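Long-range contacts in methyl-accepting chemotaxis sensory transducer (Anaeromyxobacter dehalogenans, PDB 4K08), which probably senses small molecules in the periplasm through a PAS-like Cache domain and passes the signal on to the chemotaxis machinery: residues 39-44 with 132-136; 59-65 with 93-97; 70-76 with 112-116; 121-126 with 138-143. All blocks are in the same frame, centred on the assembly; numbering follows the deposited sequence.

Interaction 1: residues 39-44 with 132-136; sequences ARRAAL and PWGWV
In this PAS-like Cache domain helix 36-49 packs against the hairpin turn that leads into strand 135-142; Trp133 of the turn and Trp135 at the strand start make most of the contact. Residues 39-44 are regular helix, with Ala43 N bonded to Ala39 O (3.1 Å) and Leu44 N to Arg40 O (3.0 Å). The closest CA pair is Arg40 with Trp133, 8.3 Å apart. Trp133, in a 3-10 turn with an m chi1, points at the helix. The Arg40 side chain (m, t, m) runs over one face of the indole, the guanidinium turned edge-on: CG sits 3.3 Å from the centroid of the Trp133 six-membered ring, a CH-pi contact, and CZ 4.9 Å from that of its five-membered ring, a cation-pi contact. Ala39 CB meets the ring edge at Trp133 CZ2, 3.5 Å away. Gly134 then takes positive phi (66°, psi 33°) and with Trp135 forms a G1 beta bulge opposite Tyr130. Trp135, extended and again m, drives its indole between helix and sheet, against Val60. Ala43 CB approaches its edge at Trp135 CZ3 (4.0 Å), Arg40 O lies 3.6 Å from Trp135 CH2, and Leu44 CD2 touches that same CH2 at 3.6 Å.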
loop_
_atom_site.group_PDB
_atom_site.type_symbol
_atom_site.label_atom_id
_atom_site.label_comp_id
_atom_site.label_asym_id
_atom_site.label_seq_id
_atom_site.Cartn_x
_atom_site.Cartn_y
_atom_site.Cartn_z
ATOM N N ALA A 39 -15.200 10.379 1.599
ATOM C CA ALA A 39 -13.978 10.279 2.384
ATOM C C ALA A 39 -12.980 9.331 1.659
ATOM O O ALA A 39 -11.797 9.633 1.529
ATOM C CB ALA A 39 -14.305 9.754 3.781
ATOM N N ARG A 40 -13.478 8.167 1.238
ATOM C CA ARG A 40 -12.648 7.178 0.559
ATOM C C ARG A 40 -12.120 7.729 -0.761
ATOM O O ARG A 40 -10.928 7.541 -1.098
ATOM C CB ARG A 40 -13.462 5.899 0.292
ATOM C CG ARG A 40 -13.648 5.025 1.509
ATOM C CD ARG A 40 -14.270 3.650 1.147
ATOM N NE ARG A 40 -15.654 3.754 0.733
ATOM C CZ ARG A 40 -16.683 3.702 1.581
ATOM N NH1 ARG A 40 -16.458 3.514 2.873
ATOM N NH2 ARG A 40 -17.930 3.813 1.145
ATOM N N ARG A 41 -12.992 8.401 -1.526
ATOM C CA ARG A 41 -12.543 8.994 -2.779
ATOM C C ARG A 41 -11.472 10.094 -2.583
ATOM O O ARG A 41 -10.493 10.169 -3.356
ATOM C CB ARG A 41 -13.733 9.468 -3.636
ATOM C CG ARG A 41 -14.535 8.268 -4.124
ATOM C CD ARG A 41 -15.508 8.623 -5.195
ATOM N NE ARG A 41 -16.683 9.284 -4.631
ATOM C CZ ARG A 41 -16.906 10.608 -4.634
ATOM N NH1 ARG A 41 -16.022 11.435 -5.187
ATOM N NH2 ARG A 41 -18.035 11.106 -4.090
ATOM N N ALA A 42 -11.623 10.916 -1.556
ATOM C CA ALA A 42 -10.644 11.971 -1.269
ATOM C C ALA A 42 -9.256 11.348 -0.870
ATOM O O ALA A 42 -8.202 11.800 -1.341
ATOM C CB ALA A 42 -11.185 12.937 -0.137
ATOM N N ALA A 43 -9.277 10.284 -0.069
ATOM C CA ALA A 43 -8.049 9.576 0.296
ATOM C C ALA A 43 -7.361 8.979 -0.926
ATOM O O ALA A 43 -6.120 9.147 -1.099
ATOM C CB ALA A 43 -8.341 8.488 1.295
ATOM N N LEU A 44 -8.143 8.315 -1.785
ATOM C CA LEU A 44 -7.589 7.711 -3.015
ATOM C C LEU A 44 -7.060 8.735 -4.010
ATOM O O LEU A 44 -6.093 8.471 -4.696
ATOM C CB LEU A 44 -8.618 6.841 -3.751
ATOM C CG LEU A 44 -9.053 5.594 -2.976
ATOM C CD1 LEU A 44 -10.084 4.802 -3.787
ATOM C CD2 LEU A 44 -7.825 4.711 -2.563
ATOM N N PRO A 132 -11.604 0.564 9.620
ATOM C CA PRO A 132 -13.028 0.813 9.340
ATOM C C PRO A 132 -13.387 0.617 7.851
ATOM O O PRO A 132 -14.567 0.426 7.570
ATOM C CB PRO A 132 -13.236 2.282 9.781
ATOM C CG PRO A 132 -12.154 2.529 10.826
ATOM C CD PRO A 132 -10.958 1.660 10.356
ATOM N N TRP A 133 -12.422 0.653 6.918
ATOM C CA TRP A 133 -12.762 0.484 5.508
ATOM C C TRP A 133 -12.214 -0.818 4.951
ATOM O O TRP A 133 -12.393 -1.121 3.759
ATOM C CB TRP A 133 -12.192 1.643 4.665
ATOM C CG TRP A 133 -12.844 2.983 4.948
ATOM C CD1 TRP A 133 -14.041 3.212 5.597
ATOM C CD2 TRP A 133 -12.324 4.271 4.582
ATOM N NE1 TRP A 133 -14.286 4.577 5.664
ATOM C CE2 TRP A 133 -13.257 5.247 5.039
ATOM C CE3 TRP A 133 -11.152 4.697 3.911
ATOM C CZ2 TRP A 133 -13.065 6.625 4.845
ATOM C CZ3 TRP A 133 -10.952 6.076 3.719
ATOM C CH2 TRP A 133 -11.912 7.032 4.208
ATOM N N GLY A 134 -11.540 -1.581 5.800
ATOM C CA GLY A 134 -10.948 -2.842 5.373
ATOM C C GLY A 134 -9.819 -2.584 4.364
ATOM O O GLY A 134 -9.628 -3.378 3.432
ATOM N N TRP A 135 -9.100 -1.464 4.513
ATOM C CA TRP A 135 -7.994 -1.125 3.604
ATOM C C TRP A 135 -6.618 -1.551 4.126
ATOM O O TRP A 135 -6.353 -1.508 5.335
ATOM C CB TRP A 135 -7.923 0.397 3.382
ATOM C CG TRP A 135 -8.936 0.886 2.441
ATOM C CD1 TRP A 135 -9.953 0.170 1.878
ATOM C CD2 TRP A 135 -9.019 2.194 1.912
ATOM N NE1 TRP A 135 -10.682 0.974 1.033
ATOM C CE2 TRP A 135 -10.114 2.221 1.028
ATOM C CE3 TRP A 135 -8.244 3.356 2.080
ATOM C CZ2 TRP A 135 -10.485 3.387 0.326
ATOM C CZ3 TRP A 135 -8.606 4.500 1.390
ATOM C CH2 TRP A 135 -9.728 4.510 0.534
ATOM N N VAL A 136 -5.740 -1.893 3.190
ATOM C CA VAL A 136 -4.322 -2.025 3.470
ATOM C C VAL A 136 -3.636 -0.956 2.632
ATOM O O VAL A 136 -3.903 -0.879 1.446
ATOM C CB VAL A 136 -3.792 -3.417 3.043
ATOM C CG1 VAL A 136 -2.232 -3.508 3.193
ATOM C CG2 VAL A 136 -4.505 -4.517 3.871
#

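Interaction 2: residues 59-65 with 93-97; sequences WVNDLEP and FQEFV
Strand 59-62 crosses helix 93-97 at -77°, the axes 9.7 Å apart at closest, and the chain beyond the strand turns along the helix so that Leu63 faces Val97 (CA-CA 5.8 Å) and Pro65 faces Phe93 (6.4 Å). Trp59, p in chi1, sends its indole to the helix. The edge of Phe93 points at the Trp59 face in an offset edge-to-face pair, five-membered ring and Phe93 centroids 6.0 Å apart, planes at 89°. Phe96 lies at 29° to the indole but slid aside, with Trp59 CZ2 to Phe96 CE2 at 3.2 Å. Asn61, also p, takes Trp59 NE1 on its OD1 (3.0 Å) and gives its ND2 to Asp62 O (2.9 Å). Asp62 OD1 accepts Glu64 N (3.0 Å), an Asx turn. Leu63 O comes 3.6 Å from Val97 CG1. A cis peptide precedes Pro65, whose ring rests on the helix: CG is 3.8 Å from Phe93 CB, CB 3.7 Å from Val97 CG2. Helix 92-103 packs on the Trp59 side of the sheet, where Phe96 also touches Val127, as helices flank PAS-like sheets. Across the interface the contact is aromatic and aliphatic packing, while Asn61 satisfies the buried indole NH from within the strand.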
loop_
_atom_site.group_PDB
_atom_site.type_symbol
_atom_site.label_atom_id
_atom_site.label_comp_id
_atom_site.label_asym_id
_atom_site.label_seq_id
_atom_site.Cartn_x
_atom_site.Cartn_y
_atom_site.Cartn_z
ATOM N N TRP A 59 -0.003 2.158 -2.763
ATOM C CA TRP A 59 -1.163 1.504 -3.347
ATOM C C TRP A 59 -2.112 1.163 -2.204
ATOM O O TRP A 59 -1.737 1.183 -1.041
ATOM C CB TRP A 59 -0.788 0.173 -4.080
ATOM C CG TRP A 59 -0.439 -0.934 -3.067
ATOM C CD1 TRP A 59 -1.316 -1.853 -2.472
ATOM C CD2 TRP A 59 0.852 -1.199 -2.491
ATOM N NE1 TRP A 59 -0.622 -2.679 -1.606
ATOM C CE2 TRP A 59 0.686 -2.279 -1.551
ATOM C CE3 TRP A 59 2.124 -0.635 -2.655
ATOM C CZ2 TRP A 59 1.752 -2.806 -0.811
ATOM C CZ3 TRP A 59 3.219 -1.185 -1.902
ATOM C CH2 TRP A 59 3.012 -2.252 -0.997
ATOM N N VAL A 60 -3.349 0.834 -2.548
ATOM C CA VAL A 60 -4.316 0.426 -1.569
ATOM C C VAL A 60 -4.949 -0.874 -2.046
ATOM O O VAL A 60 -5.397 -0.972 -3.195
ATOM C CB VAL A 60 -5.438 1.487 -1.394
ATOM C CG1 VAL A 60 -6.494 0.938 -0.368
ATOM C CG2 VAL A 60 -4.849 2.858 -0.965
ATOM N N ASN A 61 -4.989 -1.877 -1.176
ATOM C CA ASN A 61 -5.829 -3.034 -1.452
ATOM C C ASN A 61 -6.727 -3.328 -0.252
ATOM O O ASN A 61 -6.496 -2.774 0.809
ATOM C CB ASN A 61 -5.008 -4.275 -1.878
ATOM C CG ASN A 61 -4.084 -4.797 -0.774
ATOM O OD1 ASN A 61 -2.907 -4.419 -0.695
ATOM N ND2 ASN A 61 -4.611 -5.689 0.067
ATOM N N ASP A 62 -7.739 -4.181 -0.430
ATOM C CA ASP A 62 -8.620 -4.527 0.710
ATOM C C ASP A 62 -8.303 -5.924 1.211
ATOM O O ASP A 62 -7.277 -6.528 0.813
ATOM C CB ASP A 62 -10.138 -4.397 0.405
ATOM C CG ASP A 62 -10.648 -5.405 -0.644
ATOM O OD1 ASP A 62 -10.037 -6.492 -0.889
ATOM O OD2 ASP A 62 -11.696 -5.083 -1.258
ATOM N N LEU A 63 -9.166 -6.439 2.088
ATOM C CA LEU A 63 -8.825 -7.651 2.832
ATOM C C LEU A 63 -9.167 -8.953 2.118
ATOM O O LEU A 63 -8.752 -10.019 2.561
ATOM C CB LEU A 63 -9.473 -7.603 4.237
ATOM C CG LEU A 63 -8.977 -6.399 5.070
ATOM C CD1 LEU A 63 -9.717 -6.350 6.400
ATOM C CD2 LEU A 63 -7.463 -6.425 5.288
ATOM N N GLU A 64 -9.888 -8.877 1.002
ATOM C CA GLU A 64 -10.231 -10.073 0.236
ATOM C C GLU A 64 -9.021 -11.007 -0.066
ATOM O O GLU A 64 -9.131 -12.202 0.167
ATOM C CB GLU A 64 -11.013 -9.706 -1.043
ATOM C CG GLU A 64 -11.629 -10.920 -1.778
ATOM C CD GLU A 64 -12.497 -10.523 -2.974
ATOM O OE1 GLU A 64 -12.900 -9.326 -3.079
ATOM O OE2 GLU A 64 -12.759 -11.400 -3.825
ATOM N N PRO A 65 -7.860 -10.483 -0.560
ATOM C CA PRO A 65 -7.490 -9.113 -0.991
ATOM C C PRO A 65 -7.907 -8.827 -2.411
ATOM O O PRO A 65 -7.833 -9.687 -3.271
ATOM C CB PRO A 65 -5.955 -9.077 -0.895
ATOM C CG PRO A 65 -5.503 -10.563 -1.168
ATOM C CD PRO A 65 -6.726 -11.440 -0.632
ATOM N N PHE A 93 0.100 -10.370 -1.747
ATOM C CA PHE A 93 -1.073 -9.604 -1.223
ATOM C C PHE A 93 -1.735 -10.377 -0.081
ATOM O O PHE A 93 -2.072 -9.791 0.952
ATOM C CB PHE A 93 -2.077 -9.263 -2.334
ATOM C CG PHE A 93 -1.534 -8.287 -3.336
ATOM C CD1 PHE A 93 -1.405 -6.933 -3.006
ATOM C CD2 PHE A 93 -1.102 -8.719 -4.591
ATOM C CE1 PHE A 93 -0.858 -6.008 -3.925
ATOM C CE2 PHE A 93 -0.557 -7.807 -5.532
ATOM C CZ PHE A 93 -0.447 -6.428 -5.184
ATOM N N GLN A 94 -1.824 -11.710 -0.229
ATOM C CA GLN A 94 -2.280 -12.525 0.894
ATOM C C GLN A 94 -1.348 -12.254 2.089
ATOM O O GLN A 94 -1.832 -12.099 3.210
ATOM C CB GLN A 94 -2.403 -14.040 0.529
ATOM C CG GLN A 94 -3.916 -14.445 0.316
ATOM C CD GLN A 94 -4.081 -15.554 -0.749
ATOM O OE1 GLN A 94 -4.217 -15.262 -1.975
ATOM N NE2 GLN A 94 -4.006 -16.829 -0.298
ATOM N N GLU A 95 -0.039 -12.141 1.846
ATOM C CA GLU A 95 0.881 -11.918 2.960
ATOM C C GLU A 95 0.710 -10.523 3.589
ATOM O O GLU A 95 0.870 -10.363 4.796
ATOM C CB GLU A 95 2.333 -12.194 2.546
ATOM C CG GLU A 95 2.641 -13.686 2.359
ATOM C CD GLU A 95 2.400 -14.511 3.630
ATOM O OE1 GLU A 95 3.099 -14.244 4.635
ATOM O OE2 GLU A 95 1.503 -15.399 3.633
ATOM N N PHE A 96 0.368 -9.515 2.789
ATOM C CA PHE A 96 0.027 -8.196 3.355
ATOM C C PHE A 96 -1.169 -8.309 4.312
ATOM O O PHE A 96 -1.175 -7.732 5.391
ATOM C CB PHE A 96 -0.375 -7.192 2.269
ATOM C CG PHE A 96 0.710 -6.883 1.270
ATOM C CD1 PHE A 96 2.043 -7.133 1.552
ATOM C CD2 PHE A 96 0.385 -6.281 0.050
ATOM C CE1 PHE A 96 3.030 -6.831 0.615
ATOM C CE2 PHE A 96 1.372 -5.986 -0.895
ATOM C CZ PHE A 96 2.692 -6.249 -0.603
ATOM N N VAL A 97 -2.204 -8.999 3.852
ATOM C CA VAL A 97 -3.450 -9.086 4.615
ATOM C C VAL A 97 -3.194 -9.853 5.915
ATOM O O VAL A 97 -3.669 -9.430 6.973
ATOM C CB VAL A 97 -4.623 -9.711 3.778
ATOM C CG1 VAL A 97 -5.844 -10.195 4.702
ATOM C CG2 VAL A 97 -5.044 -8.737 2.703
#

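Interaction 3: residues 70-76 with 112-116; sequences HPTNPQL and WPKPG. With ACT (acetate ion), chain C.
The loop 70-76 and the end of strand 105-113 close around the Trp112 indole and an acetate, probably from the crystallisation liquor. Backbones are nearest at Thr72 and Pro115, CA-CA 5.9 Å. Residues 74-76 are 3-10 (Leu76 N to Asn73 O, 2.9 Å) and Trp112 is extended. His70 (chi1 t, chi2 -70°) uses both ring nitrogens: ND1 accepts Asn73 N at 3.0 Å, NE2 donates to acetate O at 2.7 Å. Trp112 (t, chi2 -90°) sets its six-membered ring at 28° to the His70 imidazole, slid aside, centroids 5.5 Å apart; acetate O lies over its face. Asn73, m in chi1, receives a weak hydrogen bond from Trp112 NE1 on OD1, 3.3 Å. Leu76 (m, t) brings CD1 to 3.8 Å from Trp112 CH2. Thr72 (p) bonds through OG1 to a water (2.8 Å); another links Thr72 O (3.1 Å) to Gly116 N (2.8 Å). The pocket is consistent with a Cache ligand site. Tyr57 packs on His70 and Trp112, Tyr142 of strand 135-142 on Trp112 and Pro115.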
loop_
_atom_site.group_PDB
_atom_site.type_symbol
_atom_site.label_atom_id
_atom_site.label_comp_id
_atom_site.label_asym_id
_atom_site.label_seq_id
_atom_site.Cartn_x
_atom_site.Cartn_y
_atom_site.Cartn_z
ATOM N N HIS A 70 -4.098 1.141 -7.513
ATOM C CA HIS A 70 -2.681 0.971 -7.772
ATOM C C HIS A 70 -2.308 1.994 -8.848
ATOM O O HIS A 70 -2.848 1.971 -9.937
ATOM C CB HIS A 70 -2.330 -0.463 -8.232
ATOM C CG HIS A 70 -0.876 -0.788 -8.053
ATOM N ND1 HIS A 70 0.122 -0.204 -8.824
ATOM C CD2 HIS A 70 -0.247 -1.593 -7.162
ATOM C CE1 HIS A 70 1.301 -0.662 -8.426
ATOM N NE2 HIS A 70 1.115 -1.476 -7.398
ATOM N N PRO A 71 -1.393 2.909 -8.522
ATOM C CA PRO A 71 -1.121 4.045 -9.437
ATOM C C PRO A 71 -0.183 3.705 -10.594
ATOM O O PRO A 71 -0.234 4.410 -11.605
ATOM C CB PRO A 71 -0.488 5.100 -8.512
ATOM C CG PRO A 71 0.263 4.229 -7.439
ATOM C CD PRO A 71 -0.633 2.989 -7.254
ATOM N N THR A 72 0.697 2.689 -10.476
ATOM C CA THR A 72 1.621 2.431 -11.587
ATOM C C THR A 72 1.214 1.176 -12.364
ATOM O O THR A 72 1.645 0.997 -13.496
ATOM C CB THR A 72 3.076 2.266 -11.094
ATOM O OG1 THR A 72 3.135 1.167 -10.167
ATOM C CG2 THR A 72 3.555 3.496 -10.431
ATOM N N ASN A 73 0.380 0.330 -11.758
ATOM C CA ASN A 73 -0.202 -0.820 -12.451
ATOM C C ASN A 73 -1.747 -0.773 -12.296
ATOM O O ASN A 73 -2.359 -1.695 -11.715
ATOM C CB ASN A 73 0.348 -2.140 -11.871
ATOM C CG ASN A 73 1.867 -2.306 -12.103
ATOM O OD1 ASN A 73 2.707 -1.998 -11.231
ATOM N ND2 ASN A 73 2.209 -2.761 -13.297
ATOM N N PRO A 74 -2.377 0.288 -12.825
ATOM C CA PRO A 74 -3.826 0.506 -12.595
ATOM C C PRO A 74 -4.681 -0.574 -13.236
ATOM O O PRO A 74 -5.816 -0.744 -12.806
ATOM C CB PRO A 74 -4.112 1.875 -13.283
ATOM C CG PRO A 74 -2.974 2.039 -14.342
ATOM C CD PRO A 74 -1.757 1.377 -13.618
ATOM N N GLN A 75 -4.167 -1.316 -14.225
ATOM C CA GLN A 75 -4.943 -2.477 -14.706
ATOM C C GLN A 75 -5.289 -3.492 -13.588
ATOM O O GLN A 75 -6.152 -4.345 -13.790
ATOM C CB GLN A 75 -4.269 -3.205 -15.871
ATOM C CG GLN A 75 -4.155 -2.350 -17.153
ATOM N N LEU A 76 -4.620 -3.435 -12.434
ATOM C CA LEU A 76 -4.995 -4.328 -11.332
ATOM C C LEU A 76 -6.259 -3.832 -10.550
ATOM O O LEU A 76 -6.765 -4.540 -9.671
ATOM C CB LEU A 76 -3.864 -4.436 -10.333
ATOM C CG LEU A 76 -2.597 -5.165 -10.926
ATOM C CD1 LEU A 76 -1.422 -5.061 -9.957
ATOM C CD2 LEU A 76 -2.912 -6.649 -11.268
ATOM N N TRP A 112 8.663 -7.203 -7.409
ATOM C CA TRP A 112 7.707 -6.294 -8.053
ATOM C C TRP A 112 8.491 -5.341 -8.970
ATOM O O TRP A 112 9.602 -4.920 -8.635
ATOM C CB TRP A 112 6.931 -5.457 -7.017
ATOM C CG TRP A 112 5.689 -4.853 -7.634
ATOM C CD1 TRP A 112 5.558 -3.621 -8.267
ATOM C CD2 TRP A 112 4.390 -5.459 -7.644
ATOM N NE1 TRP A 112 4.235 -3.452 -8.673
ATOM C CE2 TRP A 112 3.509 -4.573 -8.308
ATOM C CE3 TRP A 112 3.891 -6.682 -7.156
ATOM C CZ2 TRP A 112 2.141 -4.868 -8.503
ATOM C CZ3 TRP A 112 2.504 -6.980 -7.339
ATOM C CH2 TRP A 112 1.661 -6.073 -8.029
ATOM N N PRO A 113 7.930 -5.039 -10.149
ATOM C CA PRO A 113 8.669 -4.135 -11.051
ATOM C C PRO A 113 8.778 -2.696 -10.541
ATOM O O PRO A 113 7.971 -2.193 -9.744
ATOM C CB PRO A 113 7.861 -4.149 -12.353
ATOM C CG PRO A 113 6.530 -4.804 -12.032
ATOM C CD PRO A 113 6.658 -5.532 -10.713
ATOM N N LYS A 114 9.809 -2.032 -11.040
ATOM C CA LYS A 114 9.954 -0.593 -10.882
ATOM C C LYS A 114 8.896 0.079 -11.797
ATOM O O LYS A 114 8.525 -0.481 -12.833
ATOM C CB LYS A 114 11.387 -0.170 -11.260
ATOM C CG LYS A 114 12.388 -0.474 -10.126
ATOM C CD LYS A 114 13.806 0.035 -10.420
ATOM C CE LYS A 114 14.710 -0.148 -9.192
ATOM N NZ LYS A 114 16.192 0.135 -9.472
ATOM N N PRO A 115 8.404 1.272 -11.409
ATOM C CA PRO A 115 7.484 2.021 -12.296
ATOM C C PRO A 115 8.057 2.139 -13.708
ATOM O O PRO A 115 9.252 2.433 -13.837
ATOM C CB PRO A 115 7.424 3.413 -11.653
ATOM C CG PRO A 115 7.644 3.151 -10.161
ATOM C CD PRO A 115 8.740 2.019 -10.192
ATOM N N GLY A 116 7.248 1.843 -14.722
ATOM C CA GLY A 116 7.667 2.014 -16.104
ATOM C C GLY A 116 8.352 0.792 -16.694
ATOM O O GLY A 116 8.865 0.834 -17.823
HETATM C C ACT C . 3.494 -3.002 -5.043
HETATM O O ACT C . 3.267 -2.183 -6.011
HETATM O OXT ACT C . 4.648 -3.036 -4.545
HETATM C CH3 ACT C . 2.433 -3.938 -4.447
HETATM O O HOH W 1 5.415 -0.459 -10.493
HETATM O O HOH W 2 4.564 0.956 -14.627
#

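Interaction 4: residues 121-126 with 138-143; sequences VPKISF and GSGLYV. With ACT (acetate ion), chain C.
Strands 121-126 and 138-142 run antiparallel, axes 4.4 Å apart at closest and N-to-C directions at 148°. Ile124-Leu141 and Phe126-Ser139 are the hydrogen-bonded pairs, Lys123-Tyr142 and Ser125-Gly140 the non-hydrogen-bonded ones. Each hydrogen-bonded pair is satisfied both ways: Ile124 N to Leu141 O at 3.0 Å and Leu141 N to Ile124 O at 2.9 Å; Phe126 N to Ser139 O at 2.9 Å and Ser139 N to Phe126 O at 3.2 Å. Past the strand end, Val143 N donates to Pro122 O (3.1 Å). Gly140 N has a water at 3.1 Å, shared with Lys123 NZ (2.8 Å). The Ser125-Gly140 CAs approach to 3.6 Å, and a beta carbon on Gly140 would collide with Ser125 OG, which bonds to Tyr110. Lys123, all t, runs its CG over the Tyr142 ring (chi1 m) and donates NZ to Tyr142 OH (3.0 Å) and acetate OXT (2.7 Å); Tyr142 OH also bonds to Pro113 O. On the other face, Ile124 and Leu141 pack (CB to CG 4.3 Å), and helix 5-30 covers Leu141, Ser139 and Phe126. This is the central hairpin of a PAS-like antiparallel sheet, its Lys123 face lining an acetate-filled pocket consistent with a Cache ligand site.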
loop_
_atom_site.group_PDB
_atom_site.type_symbol
_atom_site.label_atom_id
_atom_site.label_comp_id
_atom_site.label_asym_id
_atom_site.label_seq_id
_atom_site.Cartn_x
_atom_site.Cartn_y
_atom_site.Cartn_z
ATOM N N VAL A 121 11.596 -7.077 -9.421
ATOM C CA VAL A 121 12.894 -7.035 -8.758
ATOM C C VAL A 121 12.628 -6.973 -7.268
ATOM O O VAL A 121 11.485 -6.715 -6.879
ATOM C CB VAL A 121 13.734 -5.838 -9.213
ATOM C CG1 VAL A 121 13.971 -5.902 -10.738
ATOM C CG2 VAL A 121 13.017 -4.505 -8.806
ATOM N N PRO A 122 13.657 -7.238 -6.435
ATOM C CA PRO A 122 13.457 -7.273 -4.989
ATOM C C PRO A 122 12.956 -5.967 -4.400
ATOM O O PRO A 122 13.508 -4.881 -4.640
ATOM C CB PRO A 122 14.856 -7.654 -4.432
ATOM C CG PRO A 122 15.446 -8.509 -5.543
ATOM C CD PRO A 122 14.995 -7.771 -6.813
ATOM N N LYS A 123 11.901 -6.104 -3.608
ATOM C CA LYS A 123 11.229 -4.973 -3.003
ATOM C C LYS A 123 10.936 -5.280 -1.540
ATOM O O LYS A 123 10.634 -6.435 -1.169
ATOM C CB LYS A 123 9.930 -4.655 -3.776
ATOM C CG LYS A 123 9.250 -3.320 -3.369
ATOM C CD LYS A 123 8.181 -2.880 -4.426
ATOM C CE LYS A 123 7.482 -1.540 -4.001
ATOM N NZ LYS A 123 6.498 -1.098 -5.058
ATOM N N ILE A 124 11.037 -4.257 -0.705
ATOM C CA ILE A 124 10.673 -4.377 0.696
ATOM C C ILE A 124 9.628 -3.295 1.007
ATOM O O ILE A 124 9.923 -2.095 0.886
ATOM C CB ILE A 124 11.911 -4.222 1.647
ATOM C CG1 ILE A 124 12.981 -5.305 1.344
ATOM C CG2 ILE A 124 11.459 -4.318 3.086
ATOM C CD1 ILE A 124 14.275 -5.136 2.141
ATOM N N SER A 125 8.412 -3.707 1.363
ATOM C CA SER A 125 7.342 -2.731 1.589
ATOM C C SER A 125 6.878 -2.708 3.032
ATOM O O SER A 125 6.852 -3.757 3.720
ATOM C CB SER A 125 6.163 -3.020 0.667
ATOM O OG SER A 125 6.500 -2.738 -0.685
ATOM N N PHE A 126 6.546 -1.516 3.515
ATOM C CA PHE A 126 5.780 -1.407 4.750
ATOM C C PHE A 126 4.277 -1.285 4.439
ATOM O O PHE A 126 3.863 -0.408 3.649
ATOM C CB PHE A 126 6.232 -0.222 5.591
ATOM C CG PHE A 126 5.766 -0.298 7.035
ATOM C CD1 PHE A 126 6.386 -1.179 7.933
ATOM C CD2 PHE A 126 4.708 0.481 7.481
ATOM C CE1 PHE A 126 5.974 -1.261 9.266
ATOM C CE2 PHE A 126 4.276 0.406 8.815
ATOM C CZ PHE A 126 4.912 -0.472 9.706
ATOM N N GLY A 138 0.119 0.664 1.425
ATOM C CA GLY A 138 1.505 0.211 1.397
ATOM C C GLY A 138 2.391 1.083 0.528
ATOM O O GLY A 138 1.898 1.839 -0.326
ATOM N N SER A 139 3.700 0.975 0.760
ATOM C CA SER A 139 4.714 1.543 -0.131
ATOM C C SER A 139 5.979 0.743 0.133
ATOM O O SER A 139 6.133 0.192 1.231
ATOM C CB SER A 139 4.964 3.044 0.142
ATOM O OG SER A 139 5.854 3.592 -0.822
ATOM N N GLY A 140 6.867 0.647 -0.856
ATOM C CA GLY A 140 8.114 -0.089 -0.667
ATOM C C GLY A 140 9.334 0.571 -1.312
ATOM O O GLY A 140 9.208 1.485 -2.140
ATOM N N LEU A 141 10.522 0.094 -0.942
ATOM C CA LEU A 141 11.763 0.508 -1.599
ATOM C C LEU A 141 12.266 -0.658 -2.458
ATOM O O LEU A 141 11.986 -1.851 -2.191
ATOM C CB LEU A 141 12.835 0.895 -0.558
ATOM C CG LEU A 141 13.163 -0.295 0.387
ATOM C CD1 LEU A 141 14.455 -0.963 -0.009
ATOM C CD2 LEU A 141 13.245 0.107 1.833
ATOM N N TYR A 142 13.024 -0.307 -3.479
ATOM C CA TYR A 142 13.640 -1.283 -4.341
ATOM C C TYR A 142 15.060 -1.481 -3.794
ATOM O O TYR A 142 15.876 -0.543 -3.753
ATOM C CB TYR A 142 13.604 -0.829 -5.794
ATOM C CG TYR A 142 12.163 -0.811 -6.286
ATOM C CD1 TYR A 142 11.585 -1.976 -6.854
ATOM C CD2 TYR A 142 11.358 0.346 -6.138
ATOM C CE1 TYR A 142 10.225 -1.998 -7.258
ATOM C CE2 TYR A 142 9.997 0.353 -6.554
ATOM C CZ TYR A 142 9.442 -0.815 -7.107
ATOM O OH TYR A 142 8.134 -0.846 -7.522
ATOM N N VAL A 143 15.286 -2.700 -3.307
ATOM C CA VAL A 143 16.543 -3.074 -2.654
ATOM C C VAL A 143 17.763 -2.598 -3.431
ATOM O O VAL A 143 18.671 -2.044 -2.826
ATOM C CB VAL A 143 16.676 -4.596 -2.428
ATOM C CG1 VAL A 143 18.101 -4.920 -1.875
ATOM C CG2 VAL A 143 15.570 -5.119 -1.484
HETATM C C ACT C . 3.494 -3.002 -5.043
HETATM O O ACT C . 3.267 -2.183 -6.011
HETATM O OXT ACT C . 4.648 -3.036 -4.545
HETATM C CH3 ACT C . 2.433 -3.938 -4.447
HETATM O O HOH W 3 5.876 1.277 -3.711
#

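How the interactions relate
All four contacts reach one antiparallel sheet. Strand 135-142 enters it through the turn of interaction 1 and ends in interaction 4, their centres about 22 Å apart on opposite sides of the chain's centre. Interaction 2 bridges them: its strand probably hydrogen-bonds to 135-142 through Val136 N and Asn61 O (2.6 Å) and through Trp59 N and Gly138 O (3.1 Å). Interactions 3 and 4, centres about 13 Å apart, share the acetate, held by His70 and Lys123 with Tyr57 and Tyr110. Interaction 2 forms a neighbouring aromatic wall, Phe93 CZ meeting Trp112 CH2 at 3.6 Å, and the Trp59 side chain lies about 4 Å from the acetate.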